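Local coordinates for NIF3-related protein (Bacillus cereus, PDB 2GX8) that is of unknown function but belongs to the Nif3 family and binds a pair of zinc ions at a conserved dimetal motif, alongside a probable regulatory domain, at residues I90-L95 and A125-V130; I69-T74 and G356-K361; G366-L371 and I384-L389. One frame throughout, in Å; residues are numbered along the deposited sequence.

Contact 1 (I90-L95 and A125-V130); sequences IAHHPL and AAHTNV. With ZN (zinc ion), chain L; ZN (zinc ion), chain M.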
loop_
_atom_site.group_PDB
_atom_site.type_symbol
_atom_site.label_atom_id
_atom_site.label_comp_id
_atom_site.label_asym_id
_atom_site.label_seq_id
_atom_site.Cartn_x
_atom_site.Cartn_y
_atom_site.Cartn_z
ATOM N N ILE C 90 -5.404 22.237 -28.894
ATOM C CA ILE C 90 -5.998 22.132 -27.578
ATOM C C ILE C 90 -6.939 20.965 -27.655
ATOM O O ILE C 90 -7.949 21.003 -28.365
ATOM C CB ILE C 90 -6.749 23.391 -27.156
ATOM C CG1 ILE C 90 -5.773 24.515 -26.933
ATOM C CG2 ILE C 90 -7.495 23.161 -25.829
ATOM C CD1 ILE C 90 -6.445 25.801 -26.613
ATOM N N ALA C 91 -6.605 19.915 -26.914
ATOM C CA ALA C 91 -7.376 18.680 -26.929
ATOM C C ALA C 91 -8.001 18.387 -25.597
ATOM O O ALA C 91 -7.395 18.674 -24.565
ATOM C CB ALA C 91 -6.473 17.534 -27.301
ATOM N N HIS C 92 -9.175 17.748 -25.630
ATOM C CA HIS C 92 -9.924 17.417 -24.457
ATOM C C HIS C 92 -9.396 16.174 -23.786
ATOM O O HIS C 92 -9.275 16.140 -22.556
ATOM C CB HIS C 92 -11.386 17.206 -24.838
ATOM C CG HIS C 92 -12.282 16.929 -23.680
ATOM N ND1 HIS C 92 -12.275 17.699 -22.536
ATOM C CD2 HIS C 92 -13.269 16.018 -23.513
ATOM C CE1 HIS C 92 -13.184 17.242 -21.697
ATOM N NE2 HIS C 92 -13.805 16.230 -22.269
ATOM N N HIS C 93 -9.124 15.131 -24.579
ATOM C CA HIS C 93 -8.552 13.912 -24.024
ATOM C C HIS C 93 -7.050 14.021 -24.185
ATOM O O HIS C 93 -6.570 14.261 -25.285
ATOM C CB HIS C 93 -9.019 12.663 -24.741
ATOM C CG HIS C 93 -10.476 12.439 -24.660
ATOM N ND1 HIS C 93 -11.197 11.913 -25.703
ATOM C CD2 HIS C 93 -11.360 12.680 -23.669
ATOM C CE1 HIS C 93 -12.461 11.786 -25.340
ATOM N NE2 HIS C 93 -12.591 12.268 -24.118
ATOM N N PRO C 94 -6.311 13.857 -23.081
ATOM C CA PRO C 94 -4.856 13.944 -23.084
ATOM C C PRO C 94 -4.244 12.969 -24.092
ATOM O O PRO C 94 -4.669 11.851 -24.155
ATOM C CB PRO C 94 -4.473 13.494 -21.660
ATOM C CG PRO C 94 -5.673 13.669 -20.846
ATOM C CD PRO C 94 -6.858 13.574 -21.741
ATOM N N LEU C 95 -3.271 13.403 -24.875
ATOM C CA LEU C 95 -2.545 12.486 -25.773
ATOM C C LEU C 95 -1.642 11.554 -24.936
ATOM O O LEU C 95 -1.541 10.370 -25.213
ATOM C CB LEU C 95 -1.737 13.254 -26.812
ATOM C CG LEU C 95 -0.727 12.515 -27.713
ATOM C CD1 LEU C 95 -1.367 11.521 -28.675
ATOM C CD2 LEU C 95 0.049 13.578 -28.491
ATOM N N ALA C 125 -3.374 19.618 -23.086
ATOM C CA ALA C 125 -4.572 18.870 -22.682
ATOM C C ALA C 125 -5.470 19.650 -21.735
ATOM O O ALA C 125 -5.006 20.235 -20.760
ATOM C CB ALA C 125 -4.203 17.557 -22.071
ATOM N N ALA C 126 -6.760 19.654 -22.035
ATOM C CA ALA C 126 -7.751 20.286 -21.180
ATOM C C ALA C 126 -8.810 19.239 -20.905
ATOM O O ALA C 126 -9.841 19.209 -21.580
ATOM C CB ALA C 126 -8.353 21.416 -21.898
ATOM N N HIS C 127 -8.565 18.373 -19.928
ATOM C CA HIS C 127 -9.480 17.271 -19.693
ATOM C C HIS C 127 -10.615 17.548 -18.712
ATOM O O HIS C 127 -11.576 18.207 -19.089
ATOM C CB HIS C 127 -8.716 15.952 -19.445
ATOM C CG HIS C 127 -9.578 14.721 -19.495
ATOM N ND1 HIS C 127 -9.319 13.596 -18.733
ATOM C CD2 HIS C 127 -10.718 14.456 -20.178
ATOM C CE1 HIS C 127 -10.254 12.687 -18.955
ATOM N NE2 HIS C 127 -11.120 13.186 -19.821
ATOM N N THR C 128 -10.527 17.085 -17.467
ATOM C CA THR C 128 -11.657 17.277 -16.551
ATOM C C THR C 128 -12.004 18.722 -16.255
ATOM O O THR C 128 -13.134 19.015 -15.877
ATOM C CB THR C 128 -11.551 16.482 -15.247
ATOM O OG1 THR C 128 -10.255 16.692 -14.688
ATOM C CG2 THR C 128 -11.796 14.980 -15.503
ATOM N N ASN C 129 -11.051 19.623 -16.408
ATOM C CA ASN C 129 -11.378 21.040 -16.215
ATOM C C ASN C 129 -12.446 21.570 -17.223
ATOM O O ASN C 129 -13.158 22.515 -16.921
ATOM C CB ASN C 129 -10.111 21.930 -16.153
ATOM C CG ASN C 129 -9.190 21.780 -17.387
ATOM O OD1 ASN C 129 -8.703 22.775 -17.923
ATOM N ND2 ASN C 129 -8.950 20.546 -17.828
ATOM N N VAL C 130 -12.555 20.946 -18.398
ATOM C CA VAL C 130 -13.545 21.326 -19.424
ATOM C C VAL C 130 -14.896 20.594 -19.160
ATOM O O VAL C 130 -15.959 21.023 -19.608
ATOM C CB VAL C 130 -12.979 21.108 -20.870
ATOM C CG1 VAL C 130 -14.015 21.387 -21.952
ATOM C CG2 VAL C 130 -11.767 21.998 -21.094
HETATM ZN ZN ZN L . -13.866 11.902 -22.296
HETATM ZN ZN ZN M . -14.790 14.772 -20.890
#
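His92 and His93 meet His127 where 90-95 runs beside 125-130. The ring of His127 turns an edge to one face of His92, an edge-to-face pair with centroids 5.3 Å apart and planes at 73°, and its CD2 lies over that face. The His93 and His127 rings meet obliquely, with His127 NE2 near the plane of the His93 ring at its edge, 3.9 Å from His93 CD2. Pro94 lies over the imidazole of His127 in a CH-pi contact, its CD 4.1 Å from the ring centroid; a proline suits the place because its ring offers C-H groups to the imidazole face.

These loops leave the C-terminal ends of neighbouring parallel strands, 88-91 and 122-125, the edge where the metal site of this alpha/beta domain is built. His92 NE2 binds one zinc ion at 2.2 Å, and His93 NE2 binds the other.

Two hydrogen bonds link the segments. Ala126 N donates to Ala91 O, 2.8 Å and nearly straight at 168°, continuing the strand pairing. His92 ND1 gives its proton to Ala126 O at 3.0 Å, which fixes the ring's rotation and leaves NE2 for the metal. His127 ND1 is hydrogen-bonded to Asp51. Small alanines let the backbones close up, with Pro94 CB 4.1 Å from Ala125 CB.

Contact 2 (I69-T74 and G356-K361); sequences IALDVT and GHNVEK. With ZN (zinc ion), chain L; ZN (zinc ion), chain M.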
loop_
_atom_site.group_PDB
_atom_site.type_symbol
_atom_site.label_atom_id
_atom_site.label_comp_id
_atom_site.label_asym_id
_atom_site.label_seq_id
_atom_site.Cartn_x
_atom_site.Cartn_y
_atom_site.Cartn_z
ATOM N N ILE C 69 -8.834 23.126 -32.072
ATOM C CA ILE C 69 -9.495 22.521 -30.944
ATOM C C ILE C 69 -9.859 21.091 -31.362
ATOM O O ILE C 69 -10.517 20.881 -32.393
ATOM C CB ILE C 69 -10.763 23.272 -30.520
ATOM C CG1 ILE C 69 -10.517 24.790 -30.476
ATOM C CG2 ILE C 69 -11.202 22.802 -29.162
ATOM C CD1 ILE C 69 -9.431 25.176 -29.493
ATOM N N ALA C 70 -9.434 20.118 -30.555
ATOM C CA ALA C 70 -9.713 18.704 -30.832
ATOM C C ALA C 70 -10.285 17.999 -29.626
ATOM O O ALA C 70 -10.153 18.487 -28.506
ATOM C CB ALA C 70 -8.422 17.981 -31.275
ATOM N N LEU C 71 -10.912 16.846 -29.867
ATOM C CA LEU C 71 -11.369 15.987 -28.790
ATOM C C LEU C 71 -10.251 14.931 -28.584
ATOM O O LEU C 71 -9.632 14.852 -27.514
ATOM C CB LEU C 71 -12.740 15.376 -29.109
ATOM C CG LEU C 71 -13.252 14.267 -28.173
ATOM C CD1 LEU C 71 -13.478 14.807 -26.793
ATOM C CD2 LEU C 71 -14.528 13.616 -28.678
ATOM N N ASP C 72 -9.957 14.165 -29.634
ATOM C CA ASP C 72 -8.915 13.150 -29.628
ATOM C C ASP C 72 -7.800 13.592 -30.557
ATOM O O ASP C 72 -8.094 14.070 -31.666
ATOM C CB ASP C 72 -9.509 11.859 -30.175
ATOM C CG ASP C 72 -10.686 11.397 -29.362
ATOM O OD1 ASP C 72 -10.479 11.283 -28.139
ATOM O OD2 ASP C 72 -11.801 11.141 -29.916
ATOM N N VAL C 73 -6.540 13.468 -30.118
ATOM C CA VAL C 73 -5.448 13.793 -31.011
ATOM C C VAL C 73 -5.011 12.539 -31.733
ATOM O O VAL C 73 -4.132 11.830 -31.277
ATOM C CB VAL C 73 -4.234 14.420 -30.306
ATOM C CG1 VAL C 73 -3.170 14.774 -31.329
ATOM C CG2 VAL C 73 -4.642 15.645 -29.507
ATOM N N THR C 74 -5.658 12.242 -32.847
ATOM C CA THR C 74 -5.306 11.074 -33.666
ATOM C C THR C 74 -4.333 11.599 -34.705
ATOM O O THR C 74 -4.110 12.806 -34.776
ATOM C CB THR C 74 -6.531 10.554 -34.399
ATOM O OG1 THR C 74 -7.022 11.589 -35.260
ATOM C CG2 THR C 74 -7.625 10.213 -33.407
ATOM N N GLY C 356 -22.756 7.245 -26.794
ATOM C CA GLY C 356 -21.332 7.092 -27.036
ATOM C C GLY C 356 -20.548 8.242 -26.438
ATOM O O GLY C 356 -21.017 9.390 -26.385
ATOM N N HIS C 357 -19.334 7.928 -25.991
ATOM C CA HIS C 357 -18.415 8.877 -25.391
ATOM C C HIS C 357 -18.118 10.027 -26.386
ATOM O O HIS C 357 -17.924 11.165 -25.998
ATOM C CB HIS C 357 -17.124 8.114 -25.080
ATOM C CG HIS C 357 -16.183 8.803 -24.147
ATOM N ND1 HIS C 357 -15.543 8.131 -23.125
ATOM C CD2 HIS C 357 -15.728 10.079 -24.099
ATOM C CE1 HIS C 357 -14.733 8.958 -22.490
ATOM N NE2 HIS C 357 -14.844 10.154 -23.050
ATOM N N ASN C 358 -18.127 9.715 -27.675
ATOM C CA ASN C 358 -17.805 10.684 -28.698
ATOM C C ASN C 358 -18.759 11.859 -28.810
ATOM O O ASN C 358 -18.463 12.771 -29.552
ATOM C CB ASN C 358 -17.661 9.997 -30.051
ATOM C CG ASN C 358 -17.081 10.899 -31.117
ATOM O OD1 ASN C 358 -15.872 11.161 -31.141
ATOM N ND2 ASN C 358 -17.932 11.353 -32.028
ATOM N N VAL C 359 -19.881 11.863 -28.086
ATOM C CA VAL C 359 -20.782 13.010 -28.151
ATOM C C VAL C 359 -20.161 14.255 -27.499
ATOM O O VAL C 359 -20.695 15.348 -27.609
ATOM C CB VAL C 359 -22.209 12.721 -27.583
ATOM C CG1 VAL C 359 -22.808 11.515 -28.274
ATOM C CG2 VAL C 359 -22.191 12.514 -26.082
ATOM N N GLU C 360 -19.043 14.073 -26.800
ATOM C CA GLU C 360 -18.288 15.185 -26.217
ATOM C C GLU C 360 -17.633 16.043 -27.281
ATOM O O GLU C 360 -17.027 17.047 -26.985
ATOM C CB GLU C 360 -17.167 14.672 -25.348
ATOM C CG GLU C 360 -17.640 14.127 -24.069
ATOM C CD GLU C 360 -16.463 13.796 -23.176
ATOM O OE1 GLU C 360 -15.458 13.247 -23.683
ATOM O OE2 GLU C 360 -16.536 14.109 -21.972
ATOM N N LYS C 361 -17.734 15.610 -28.524
ATOM C CA LYS C 361 -17.205 16.333 -29.654
ATOM C C LYS C 361 -17.800 17.755 -29.736
ATOM O O LYS C 361 -17.253 18.610 -30.427
ATOM C CB LYS C 361 -17.526 15.532 -30.918
ATOM C CG LYS C 361 -19.022 15.457 -31.207
ATOM C CD LYS C 361 -19.282 14.738 -32.491
ATOM C CE LYS C 361 -20.766 14.730 -32.865
ATOM N NZ LYS C 361 -21.525 13.636 -32.261
HETATM ZN ZN ZN L . -13.866 11.902 -22.296
HETATM ZN ZN ZN M . -14.790 14.772 -20.890
#
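Leu71 reaches across from 69-74 and sets its two methyl groups against the 3-10 turn 357-361, which carries ligands of the two-zinc site of the Nif3 fold. The leucine lies where strand 66-70 gives way to a loop, and its CB is directed toward the turn. With CG anti to the backbone N (chi1 170°), the fork opens over the turn: CD1 packs 4.0 Å from Glu360 CB, while CD2 lies 3.8 Å from Lys361 N. A branched apolar residue suits this place, since one methyl can meet the stem of a metal ligand and the other the backbone behind it.

Glu360 crosses Leu71 at about a right angle. Its CB rests on the leucine and its extended chain carries the carboxylate on to the metals, which it bridges: OE2 binds one zinc ion at 2.2 Å and OE1 the other at a longer 2.5 Å. His357, one turn earlier, adds NE2 to the second of these ions, and His92, His93 and Asp131 complete the pair of sites.

Asn358 meets the leucine obliquely. Its amide oxygen is hydrogen-bonded to Tyr339 of the second subunit, whose hydroxyl also bonds Asp72, so the subunit interface reaches the rim of the metal centre. The same oxygen, Asn358 OD1, lies 3.7 Å from Leu71 CD2.

Contact 3 (G366-L371 and I384-L389); sequences GVQKQL and IHASQL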
loop_
_atom_site.group_PDB
_atom_site.type_symbol
_atom_site.label_atom_id
_atom_site.label_comp_id
_atom_site.label_asym_id
_atom_site.label_seq_id
_atom_site.Cartn_x
_atom_site.Cartn_y
_atom_site.Cartn_z
ATOM N N GLY C 366 -17.651 24.488 -29.424
ATOM C CA GLY C 366 -17.933 25.271 -28.219
ATOM C C GLY C 366 -16.740 26.055 -27.715
ATOM O O GLY C 366 -16.825 27.274 -27.501
ATOM N N VAL C 367 -15.626 25.349 -27.524
ATOM C CA VAL C 367 -14.369 25.964 -27.100
ATOM C C VAL C 367 -13.838 26.893 -28.185
ATOM O O VAL C 367 -13.263 27.924 -27.871
ATOM C CB VAL C 367 -13.314 24.909 -26.710
ATOM C CG1 VAL C 367 -11.921 25.530 -26.571
ATOM C CG2 VAL C 367 -13.724 24.222 -25.415
ATOM N N GLN C 368 -14.043 26.527 -29.453
ATOM C CA GLN C 368 -13.641 27.379 -30.585
ATOM C C GLN C 368 -14.319 28.745 -30.517
ATOM O O GLN C 368 -13.659 29.758 -30.749
ATOM C CB GLN C 368 -13.959 26.727 -31.931
ATOM C CG GLN C 368 -13.679 27.612 -33.148
ATOM C CD GLN C 368 -14.400 27.144 -34.426
ATOM O OE1 GLN C 368 -13.792 27.072 -35.503
ATOM N NE2 GLN C 368 -15.702 26.817 -34.307
ATOM N N LYS C 369 -15.622 28.776 -30.207
ATOM C CA LYS C 369 -16.337 30.058 -30.123
ATOM C C LYS C 369 -15.780 30.868 -28.953
ATOM O O LYS C 369 -15.230 31.960 -29.147
ATOM C CB LYS C 369 -17.864 29.898 -29.972
ATOM C CG LYS C 369 -18.536 31.279 -29.750
ATOM C CD LYS C 369 -19.969 31.321 -29.122
ATOM C CE LYS C 369 -21.145 31.314 -30.133
ATOM N NZ LYS C 369 -21.373 30.003 -30.839
ATOM N N GLN C 370 -15.937 30.317 -27.750
ATOM C CA GLN C 370 -15.433 30.908 -26.513
ATOM C C GLN C 370 -14.029 31.487 -26.687
ATOM O O GLN C 370 -13.812 32.656 -26.402
ATOM C CB GLN C 370 -15.405 29.862 -25.385
ATOM C CG GLN C 370 -16.750 29.536 -24.743
ATOM C CD GLN C 370 -16.715 28.273 -23.857
ATOM O OE1 GLN C 370 -17.356 28.211 -22.801
ATOM N NE2 GLN C 370 -15.961 27.274 -24.284
ATOM N N LEU C 371 -13.088 30.675 -27.173
ATOM C CA LEU C 371 -11.703 31.126 -27.336
ATOM C C LEU C 371 -11.522 32.191 -28.418
ATOM O O LEU C 371 -10.788 33.149 -28.204
ATOM C CB LEU C 371 -10.726 29.952 -27.530
ATOM C CG LEU C 371 -9.227 30.291 -27.429
ATOM C CD1 LEU C 371 -8.872 30.831 -26.033
ATOM C CD2 LEU C 371 -8.323 29.117 -27.797
ATOM N N ILE C 384 -8.868 30.545 -34.589
ATOM C CA ILE C 384 -9.064 29.277 -33.874
ATOM C C ILE C 384 -9.897 28.353 -34.768
ATOM O O ILE C 384 -10.810 28.818 -35.456
ATOM C CB ILE C 384 -9.782 29.485 -32.496
ATOM C CG1 ILE C 384 -9.184 30.667 -31.706
ATOM C CG2 ILE C 384 -9.850 28.203 -31.684
ATOM C CD1 ILE C 384 -7.721 30.573 -31.375
ATOM N N HIS C 385 -9.593 27.054 -34.779
ATOM C CA HIS C 385 -10.348 26.132 -35.617
ATOM C C HIS C 385 -10.920 24.982 -34.809
ATOM O O HIS C 385 -10.343 24.571 -33.808
ATOM C CB HIS C 385 -9.478 25.552 -36.720
ATOM C CG HIS C 385 -8.702 26.566 -37.497
ATOM N ND1 HIS C 385 -9.153 27.110 -38.683
ATOM C CD2 HIS C 385 -7.482 27.114 -37.272
ATOM C CE1 HIS C 385 -8.248 27.951 -39.150
ATOM N NE2 HIS C 385 -7.229 27.979 -38.309
ATOM N N ALA C 386 -12.064 24.472 -35.254
ATOM C CA ALA C 386 -12.693 23.310 -34.648
ATOM C C ALA C 386 -12.499 22.143 -35.602
ATOM O O ALA C 386 -13.079 22.128 -36.680
ATOM C CB ALA C 386 -14.148 23.554 -34.440
ATOM N N SER C 387 -11.669 21.181 -35.205
ATOM C CA SER C 387 -11.393 19.985 -35.999
ATOM C C SER C 387 -12.648 19.366 -36.580
ATOM O O SER C 387 -13.636 19.159 -35.872
ATOM C CB SER C 387 -10.709 18.956 -35.136
ATOM O OG SER C 387 -10.361 17.825 -35.906
ATOM N N GLN C 388 -12.603 19.063 -37.869
ATOM C CA GLN C 388 -13.766 18.548 -38.569
ATOM C C GLN C 388 -13.845 17.031 -38.534
ATOM O O GLN C 388 -14.917 16.436 -38.753
ATOM C CB GLN C 388 -13.733 19.006 -40.026
ATOM C CG GLN C 388 -13.732 20.504 -40.264
ATOM C CD GLN C 388 -15.088 21.160 -40.063
ATOM O OE1 GLN C 388 -15.618 21.230 -38.948
ATOM N NE2 GLN C 388 -15.632 21.700 -41.149
ATOM N N LEU C 389 -12.708 16.411 -38.252
ATOM C CA LEU C 389 -12.608 14.968 -38.263
ATOM C C LEU C 389 -13.489 14.268 -37.240
ATOM O O LEU C 389 -13.621 14.694 -36.101
ATOM C CB LEU C 389 -11.150 14.547 -38.129
ATOM C CG LEU C 389 -10.350 15.275 -39.207
ATOM C CD1 LEU C 389 -8.924 14.823 -39.187
ATOM C CD2 LEU C 389 -10.959 15.079 -40.608
#
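Gln368 lies against Ala386 and Ile384 where helix 362-377 packs on strand 383-386, an outer strand of the five-stranded sheet in this alpha/beta domain. Helix and strand segments run nearly antiparallel, at 165°, with axes 7.6 Å apart at closest approach.

The CB of the glutamine is directed toward the strand, and the side chain reaches out across it. CG stands anti to the backbone N (chi1 175°) and the chain stays extended beyond, which brings the amide beside Ala386. There the methyl of Ala386 lies over one face of the amide, its CB 3.6 Å from Gln368 CD. A residue this small lets the helix approach, and a long polar side chain suits a partly exposed margin where its stem can pack while its end meets backbone atoms.

Farther in, two branched apolar residues fill the space between the elements. Leu371, one turn along the helix from Gln368, crosses Ile384 at about a right angle. The two branches of Ile384 divide the work: CG2 packs against the base of the glutamine, 4.0 Å from Gln368 CA, and the other arm reaches the leucine. Ile384 also packs on Val67 and Ile69 of the adjoining strand. Leu371 CD2 meets Ile384 CD1 at 3.9 Å.

All three contacts draw on one sheet, in which strands 122-125, 88-91, 66-70 and 383-386 lie side by side. Contacts 1 and 2, with centres about 10 Å apart, share both zinc ions: His93 of contact 1 and His357 of contact 2 bind the same ion, and Asp72 OD1 steadies His93 through a probable hydrogen bond of 2.6 Å to ND1. Contact 3 lies about 12 Å from contact 2, centre to centre, and contributes no zinc ligand. It joins contact 2 by strand pairing, with a probable hydrogen bond of 2.7 Å from Ile69 N to His385 O, and contact 1 through packing of Leu371 CD2 on Ile90 CD1 at 4.0 Å. Helix 362-377 directly follows the ligand-bearing turn 357-361.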